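Local coordinates for polycomb protein Pcl (Drosophila melanogaster, PDB 5OQD) that serves the Esc/E(z) Polycomb complex that methylates histone H3, helping to establish repression of homeotic genes in the early embryo, at residues Q44-R49 with V72-V77; C56-K61 with G81-R86. One frame throughout, in Å; residues are numbered along the deposited sequence.

Both contacts belong to the second PHD finger and its immediate continuation, and both use the small antiparallel sheet of strands 71-74 and 84-87: contact 1 takes the first strand, contact 2 the second. Their centres lie about 10 Å apart, and the side chains of Phe73 and Met57 meet between them. Contact 1 is mostly buried and built on sulphur, zinc and backbone bonds, with three ligands of the four-cysteine site inside it. Contact 2 lies at the surface and includes only Cys56 of the other zinc site. Metal ligation and backbone bonds hold the buried contact, a carboxylate-to-backbone bond and a few apolar groups the surface one.

Contact 1 (Q44-R49 with V72-V77); sequences QCCKCR and VFCCTV. With ZN (zinc ion), chain L.
Cys45 and Cys75 meet across a zinc ion: Cys45, Cys48 and Cys75 supply three of the four ligands of the Cys4 site of the second PHD finger, with Cys78 the fourth. Cys45 and Cys48 form a CxxC zinc knuckle, and Cys75 reaches the metal from just beyond strand 71-74, its SG 2.2 Å from zinc.

The tight part is centred on Cys45. With its SG anti to the backbone N (chi1 -179°), the sulphur sits between the metal and two amides. Cys75 N donates to Cys45 SG at 3.3 Å, nearly straight at 168°. From within the knuckle, Cys48 N donates to the same Cys45 SG at 3.6 Å. Such N-H...S bonds would be expected to spread the negative charge of the thiolate. Beside them, Cys46 N donates to Phe73 O at 2.7 Å, almost in line with the carbonyl bond, while the same oxygen is approached by Cys45 CA. The Phe73 ring turns its edge to the backbone of the other segment, CD2 lying near Cys45 N and CA; Cys75 N stands over one face, displaced toward the rim, and Phe52 adds an edge-to-face neighbour.

The other side is looser. Lys47 comes nearest with CD, 3.8 Å from Cys74 SG, before its extended chain carries NZ away to the carbonyl oxygens of Pro188 and Glu190. Gln44, partly exposed, has its CB turned away from 72-77; its NE2 binds Arg49 O across the turn, the donor lying above the carbonyl plane, and its OE1 pairs with Lys183. Next to Phe73 a water bridges the two backbones, donating to Gln44 O at 2.9 Å and accepting from Phe73 N at 3.2 Å.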
ATOM      1  N   GLN B  44      -4.765  -4.307 -10.414  1.00 54.10           N
ATOM      2  CA  GLN B  44      -5.347  -3.797 -11.648  1.00 45.80           C
ATOM      3  C   GLN B  44      -4.277  -3.663 -12.726  1.00 45.88           C
ATOM      4  O   GLN B  44      -3.234  -3.047 -12.497  1.00 53.96           O
ATOM      5  CB  GLN B  44      -6.020  -2.448 -11.399  1.00 43.25           C
ATOM      6  CG  GLN B  44      -6.764  -1.880 -12.598  1.00 50.10           C
ATOM      7  CD  GLN B  44      -7.338  -0.506 -12.316  1.00 51.06           C
ATOM      8  OE1 GLN B  44      -6.800   0.249 -11.504  1.00 50.33           O
ATOM      9  NE2 GLN B  44      -8.435  -0.173 -12.983  1.00 50.75           N
ATOM     10  N   CYS B  45      -4.530  -4.246 -13.894  1.00 44.46           N
ATOM     11  CA  CYS B  45      -3.605  -4.137 -15.016  1.00 52.87           C
ATOM     12  C   CYS B  45      -3.435  -2.676 -15.421  1.00 54.44           C
ATOM     13  O   CYS B  45      -4.400  -1.911 -15.433  1.00 52.33           O
ATOM     14  CB  CYS B  45      -4.097  -4.966 -16.203  1.00 37.54           C
ATOM     15  SG  CYS B  45      -3.011  -4.936 -17.658  1.00 45.80           S
ATOM     16  N   CYS B  46      -2.207  -2.250 -15.660  1.00 47.74           N
ATOM     17  CA  CYS B  46      -1.999  -0.903 -16.154  1.00 56.05           C
ATOM     18  C   CYS B  46      -2.527  -0.647 -17.566  1.00 49.83           C
ATOM     19  O   CYS B  46      -3.055   0.413 -17.833  1.00 58.73           O
ATOM     20  CB  CYS B  46      -0.541  -0.462 -16.006  1.00 44.25           C
ATOM     21  SG  CYS B  46       0.705  -1.538 -16.727  1.00 47.02           S
ATOM     22  N   LYS B  47      -2.311  -1.574 -18.486  1.00 45.35           N
ATOM     23  CA  LYS B  47      -2.839  -1.430 -19.845  1.00 52.09           C
ATOM     24  C   LYS B  47      -4.346  -1.601 -20.143  1.00 46.60           C
ATOM     25  O   LYS B  47      -4.937  -0.767 -20.810  1.00 56.18           O
ATOM     26  CB  LYS B  47      -1.983  -2.225 -20.825  1.00 46.76           C
ATOM     27  CG  LYS B  47      -0.676  -1.524 -21.139  1.00 50.42           C
ATOM     28  CD  LYS B  47       0.247  -2.379 -21.978  1.00 51.94           C
ATOM     29  CE  LYS B  47       1.375  -1.545 -22.546  1.00 57.67           C
ATOM     30  NZ  LYS B  47       2.245  -2.347 -23.441  1.00 65.55           N
ATOM     31  N   CYS B  48      -4.959  -2.653 -19.612  1.00 55.93           N
ATOM     32  CA  CYS B  48      -6.355  -2.996 -19.882  1.00 45.91           C
ATOM     33  C   CYS B  48      -7.280  -2.498 -18.774  1.00 47.95           C
ATOM     34  O   CYS B  48      -8.496  -2.422 -18.959  1.00 51.69           O
ATOM     35  CB  CYS B  48      -6.513  -4.508 -20.058  1.00 43.37           C
ATOM     36  SG  CYS B  48      -6.339  -5.478 -18.542  1.00 51.55           S
ATOM     37  N   ARG B  49      -6.689  -2.177 -17.626  1.00 46.30           N
ATOM     38  CA  ARG B  49      -7.401  -1.622 -16.474  1.00 43.42           C
ATOM     39  C   ARG B  49      -8.438  -2.578 -15.886  1.00 47.41           C
ATOM     40  O   ARG B  49      -9.355  -2.153 -15.184  1.00 48.06           O
ATOM     41  CB  ARG B  49      -8.072  -0.297 -16.848  1.00 46.08           C
ATOM     42  CG  ARG B  49      -7.136   0.698 -17.518  1.00 46.63           C
ATOM     43  CD  ARG B  49      -7.842   2.002 -17.829  1.00 47.31           C
ATOM     44  NE  ARG B  49      -7.002   2.898 -18.617  1.00 46.75           N
ATOM     45  CZ  ARG B  49      -7.407   4.068 -19.097  1.00 45.80           C
ATOM     46  NH1 ARG B  49      -8.645   4.484 -18.872  1.00 57.16           N
ATOM     47  NH2 ARG B  49      -6.575   4.819 -19.806  1.00 49.51           N
ATOM     48  N   VAL B  72       3.075  -2.528  -9.754  1.00 48.88           N
ATOM     49  CA  VAL B  72       2.724  -2.206 -11.131  1.00 49.76           C
ATOM     50  C   VAL B  72       2.480  -3.512 -11.872  1.00 53.25           C
ATOM     51  O   VAL B  72       3.388  -4.328 -12.021  1.00 45.22           O
ATOM     52  CB  VAL B  72       3.820  -1.397 -11.845  1.00 52.37           C
ATOM     53  CG1 VAL B  72       3.484  -1.241 -13.323  1.00 53.94           C
ATOM     54  CG2 VAL B  72       3.993  -0.039 -11.190  1.00 53.59           C
ATOM     55  N   PHE B  73       1.248  -3.713 -12.325  1.00 53.51           N
ATOM     56  CA  PHE B  73       0.870  -4.986 -12.924  1.00 52.77           C
ATOM     57  C   PHE B  73       0.391  -4.852 -14.365  1.00 53.57           C
ATOM     58  O   PHE B  73      -0.345  -3.929 -14.711  1.00 50.89           O
ATOM     59  CB  PHE B  73      -0.214  -5.662 -12.081  1.00 47.88           C
ATOM     60  CG  PHE B  73      -0.814  -6.876 -12.729  1.00 55.29           C
ATOM     61  CD1 PHE B  73      -0.035  -7.985 -13.010  1.00 60.71           C
ATOM     62  CD2 PHE B  73      -2.159  -6.908 -13.056  1.00 55.32           C
ATOM     63  CE1 PHE B  73      -0.585  -9.100 -13.610  1.00 66.47           C
ATOM     64  CE2 PHE B  73      -2.715  -8.023 -13.651  1.00 54.61           C
ATOM     65  CZ  PHE B  73      -1.927  -9.121 -13.928  1.00 54.48           C
ATOM     66  N   CYS B  74       0.826  -5.789 -15.200  1.00 52.12           N
ATOM     67  CA  CYS B  74       0.354  -5.890 -16.572  1.00 49.62           C
ATOM     68  C   CYS B  74       0.099  -7.356 -16.899  1.00 58.01           C
ATOM     69  O   CYS B  74       0.996  -8.190 -16.781  1.00 48.71           O
ATOM     70  CB  CYS B  74       1.364  -5.283 -17.545  1.00 50.35           C
ATOM     71  SG  CYS B  74       0.722  -4.995 -19.209  1.00 58.73           S
ATOM     72  N   CYS B  75      -1.130  -7.670 -17.301  1.00 49.80           N
ATOM     73  CA  CYS B  75      -1.534  -9.056 -17.520  1.00 53.58           C
ATOM     74  C   CYS B  75      -0.908  -9.652 -18.780  1.00 47.66           C
ATOM     75  O   CYS B  75      -0.244  -8.956 -19.549  1.00 41.74           O
ATOM     76  CB  CYS B  75      -3.060  -9.163 -17.600  1.00 56.07           C
ATOM     77  SG  CYS B  75      -3.790  -8.424 -19.083  1.00 44.25           S
ATOM     78  N   THR B  76      -1.133 -10.948 -18.980  1.00 55.27           N
ATOM     79  CA  THR B  76      -0.582 -11.665 -20.124  1.00 56.69           C
ATOM     80  C   THR B  76      -1.205 -11.212 -21.441  1.00 53.31           C
ATOM     81  O   THR B  76      -0.570 -11.287 -22.495  1.00 53.14           O
ATOM     82  CB  THR B  76      -0.775 -13.185 -19.974  1.00 57.31           C
ATOM     83  OG1 THR B  76      -2.132 -13.462 -19.614  1.00 60.88           O
ATOM     84  CG2 THR B  76       0.145 -13.734 -18.896  1.00 60.96           C
ATOM     85  N   VAL B  77      -2.443 -10.736 -21.378  1.00 47.46           N
ATOM     86  CA  VAL B  77      -3.137 -10.270 -22.574  1.00 49.26           C
ATOM     87  C   VAL B  77      -2.506  -8.989 -23.110  1.00 52.01           C
ATOM     88  O   VAL B  77      -2.269  -8.851 -24.310  1.00 49.04           O
ATOM     89  CB  VAL B  77      -4.632 -10.017 -22.298  1.00 54.41           C
ATOM     90  CG1 VAL B  77      -5.360  -9.668 -23.587  1.00 50.17           C
ATOM     91  CG2 VAL B  77      -5.261 -11.238 -21.641  1.00 52.71           C
TER
HETATM   92 ZN    ZN L 702      -4.342  -6.264 -19.230  1.00 46.83          ZN
HETATM   93  O   HOH W   1      -0.839  -1.340 -12.327  1.00 47.49           O

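Contact 2 (C56-K61 with G81-R86). With ZN (zinc ion), chain K.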
ATOM      1  N   CYS B  56      -5.464 -15.819  -9.422  1.00 62.71           N
ATOM      2  CA  CYS B  56      -5.833 -15.954 -10.826  1.00 59.65           C
ATOM      3  C   CYS B  56      -4.733 -15.410 -11.733  1.00 66.26           C
ATOM      4  O   CYS B  56      -4.861 -15.413 -12.956  1.00 54.93           O
ATOM      5  CB  CYS B  56      -7.152 -15.237 -11.107  1.00 50.77           C
ATOM      6  SG  CYS B  56      -8.582 -15.969 -10.287  1.00 56.55           S
ATOM      7  N   MET B  57      -3.653 -14.938 -11.120  1.00 59.40           N
ATOM      8  CA  MET B  57      -2.481 -14.481 -11.855  1.00 59.87           C
ATOM      9  C   MET B  57      -1.482 -15.620 -12.016  1.00 67.73           C
ATOM     10  O   MET B  57      -1.610 -16.659 -11.367  1.00 74.53           O
ATOM     11  CB  MET B  57      -1.821 -13.297 -11.142  1.00 64.62           C
ATOM     12  CG  MET B  57      -2.636 -12.014 -11.166  1.00 66.63           C
ATOM     13  SD  MET B  57      -1.977 -10.755 -10.059  1.00 66.53           S
ATOM     14  CE  MET B  57      -0.254 -10.738 -10.553  1.00 65.35           C
ATOM     15  N   GLN B  58      -0.491 -15.427 -12.880  1.00 74.92           N
ATOM     16  CA  GLN B  58       0.532 -16.442 -13.094  1.00 78.98           C
ATOM     17  C   GLN B  58       1.752 -16.203 -12.209  1.00 87.53           C
ATOM     18  O   GLN B  58       2.472 -15.220 -12.382  1.00 92.35           O
ATOM     19  CB  GLN B  58       0.949 -16.482 -14.566  1.00 77.86           C
ATOM     20  CG  GLN B  58      -0.132 -17.007 -15.494  1.00 87.83           C
ATOM     21  CD  GLN B  58       0.406 -17.406 -16.854  1.00 86.34           C
ATOM     22  OE1 GLN B  58       1.475 -16.958 -17.270  1.00 91.51           O
ATOM     23  NE2 GLN B  58      -0.331 -18.263 -17.551  1.00 84.48           N
ATOM     24  N   ASN B  59       1.988 -17.125 -11.289  1.00 91.92           N
ATOM     25  CA  ASN B  59       3.112 -17.029 -10.373  1.00 90.47           C
ATOM     26  C   ASN B  59       3.134 -15.806  -9.470  1.00 91.26           C
ATOM     27  O   ASN B  59       4.193 -15.255  -9.198  1.00100.64           O
ATOM     28  CB  ASN B  59       4.419 -17.091 -11.165  1.00 80.41           C
ATOM     29  N   PHE B  60       1.972 -15.382  -8.996  1.00 86.57           N
ATOM     30  CA  PHE B  60       1.948 -14.437  -7.901  1.00 81.21           C
ATOM     31  C   PHE B  60       1.422 -15.160  -6.677  1.00 81.59           C
ATOM     32  O   PHE B  60       0.228 -15.401  -6.561  1.00 81.14           O
ATOM     33  CB  PHE B  60       1.044 -13.261  -8.232  1.00 81.01           C
ATOM     34  CG  PHE B  60       1.165 -12.117  -7.273  1.00 77.98           C
ATOM     35  CD1 PHE B  60       0.752 -12.251  -5.966  1.00 69.91           C
ATOM     36  CD2 PHE B  60       1.693 -10.910  -7.685  1.00 71.06           C
ATOM     37  CE1 PHE B  60       0.861 -11.199  -5.085  1.00 66.32           C
ATOM     38  CE2 PHE B  60       1.805  -9.853  -6.807  1.00 64.64           C
ATOM     39  CZ  PHE B  60       1.387  -9.998  -5.506  1.00 62.48           C
ATOM     40  N   LYS B  61       2.317 -15.487  -5.753  1.00 89.32           N
ATOM     41  CA  LYS B  61       1.923 -16.185  -4.537  1.00 91.06           C
ATOM     42  C   LYS B  61       2.559 -15.582  -3.293  1.00 87.79           C
ATOM     43  O   LYS B  61       3.385 -16.208  -2.645  1.00 92.37           O
ATOM     44  CB  LYS B  61       2.284 -17.667  -4.638  1.00 82.42           C
ATOM     45  N   GLY B  81       1.670 -12.077 -23.592  1.00 43.99           N
ATOM     46  CA  GLY B  81       1.750 -13.397 -22.990  1.00 50.88           C
ATOM     47  C   GLY B  81       2.675 -13.492 -21.790  1.00 61.78           C
ATOM     48  O   GLY B  81       2.780 -14.547 -21.164  1.00 64.95           O
ATOM     49  N   ILE B  82       3.346 -12.392 -21.466  1.00 60.44           N
ATOM     50  CA  ILE B  82       4.285 -12.373 -20.349  1.00 62.44           C
ATOM     51  C   ILE B  82       3.786 -11.481 -19.218  1.00 54.89           C
ATOM     52  O   ILE B  82       3.726 -10.262 -19.361  1.00 54.12           O
ATOM     53  CB  ILE B  82       5.678 -11.889 -20.798  1.00 69.17           C
ATOM     54  CG1 ILE B  82       6.194 -12.752 -21.952  1.00 66.86           C
ATOM     55  CG2 ILE B  82       6.655 -11.907 -19.629  1.00 62.68           C
ATOM     56  CD1 ILE B  82       7.520 -12.283 -22.522  1.00 71.82           C
ATOM     57  N   GLU B  83       3.427 -12.093 -18.093  1.00 45.59           N
ATOM     58  CA  GLU B  83       2.909 -11.343 -16.955  1.00 54.25           C
ATOM     59  C   GLU B  83       3.979 -10.420 -16.378  1.00 63.88           C
ATOM     60  O   GLU B  83       5.124 -10.826 -16.179  1.00 62.68           O
ATOM     61  CB  GLU B  83       2.388 -12.291 -15.873  1.00 58.70           C
ATOM     62  CG  GLU B  83       1.522 -11.606 -14.831  1.00 55.32           C
ATOM     63  CD  GLU B  83       1.103 -12.534 -13.710  1.00 63.25           C
ATOM     64  OE1 GLU B  83       1.794 -12.559 -12.671  1.00 90.73           O
ATOM     65  OE2 GLU B  83       0.078 -13.230 -13.864  1.00 69.96           O
ATOM     66  N   PHE B  84       3.598  -9.173 -16.121  1.00 56.54           N
ATOM     67  CA  PHE B  84       4.535  -8.172 -15.626  1.00 57.06           C
ATOM     68  C   PHE B  84       4.141  -7.679 -14.239  1.00 61.36           C
ATOM     69  O   PHE B  84       3.119  -7.018 -14.076  1.00 55.52           O
ATOM     70  CB  PHE B  84       4.614  -6.990 -16.599  1.00 52.05           C
ATOM     71  CG  PHE B  84       5.584  -5.918 -16.181  1.00 59.35           C
ATOM     72  CD1 PHE B  84       6.918  -5.996 -16.542  1.00 64.22           C
ATOM     73  CD2 PHE B  84       5.159  -4.828 -15.437  1.00 63.91           C
ATOM     74  CE1 PHE B  84       7.813  -5.009 -16.164  1.00 63.47           C
ATOM     75  CE2 PHE B  84       6.047  -3.842 -15.054  1.00 64.15           C
ATOM     76  CZ  PHE B  84       7.376  -3.932 -15.419  1.00 70.03           C
ATOM     77  N   VAL B  85       4.959  -8.006 -13.244  1.00 58.77           N
ATOM     78  CA  VAL B  85       4.755  -7.490 -11.897  1.00 64.41           C
ATOM     79  C   VAL B  85       6.000  -6.753 -11.414  1.00 64.56           C
ATOM     80  O   VAL B  85       7.129  -7.176 -11.669  1.00 72.58           O
ATOM     81  CB  VAL B  85       4.393  -8.612 -10.898  1.00 59.98           C
ATOM     82  CG1 VAL B  85       3.023  -9.186 -11.221  1.00 61.90           C
ATOM     83  CG2 VAL B  85       5.450  -9.706 -10.902  1.00 74.00           C
ATOM     84  N   ARG B  86       5.799  -5.584 -10.833  1.00 67.06           N
ATOM     85  CA  ARG B  86       6.888  -4.897 -10.176  1.00 60.74           C
ATOM     86  C   ARG B  86       6.432  -4.316  -8.856  1.00 56.38           C
ATOM     87  O   ARG B  86       5.406  -3.663  -8.776  1.00 58.06           O
ATOM     88  CB  ARG B  86       7.450  -3.793 -11.075  1.00 57.14           C
TER
HETATM   89 ZN    ZN K 701      -9.943 -14.179 -10.601  1.00 61.65          ZN
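Glu83 presses its carboxylate against the backbone of Gln58 with unusual closeness: Gln58 N donates to Glu83 OE2 at a modelled 2.5 Å, so short that the exact length is doubtful. The other oxygen, OE1, lies 2.8 Å from Gln58 O, a pairing of two acceptors and not a hydrogen bond. With CG anti to the backbone N (chi1 -165°) and the chain extended, Glu83 reaches from just before strand 84-87 to the loop that follows zinc ligand Cys56. The contact thus joins a metal-bound loop of the PHD finger to the approach to the second strand of its small antiparallel sheet. There OE2 also touches Met57 CB at 3.3 Å and Gln58 CB at 3.4 Å.

Beside this polar grip lies a small apolar group. The Met57 side chain crosses that of Glu83 at about a right angle, and its bend at chi3 (51°) brings CE to 3.7 Å from Val85 CG1. Met57 CE also lies 3.5 Å from Glu83 OE1. The same methyl of Val85 meets the edge of the Phe60 ring at CD2, 4.2 Å away, while Phe73 of the neighbouring strand packs on Met57, Glu83 and Val85. Cys56 ties the loop to the zinc ion it shares with Cys30, Cys32 and His53.

One carboxylate therefore faces both a donor and an acceptor; if the modelled positions hold, the nearness of Gln58 O could raise its proton affinity, whereas the N-H of Gln58 would favour the charged form, opposing influences whose net effect is undecided.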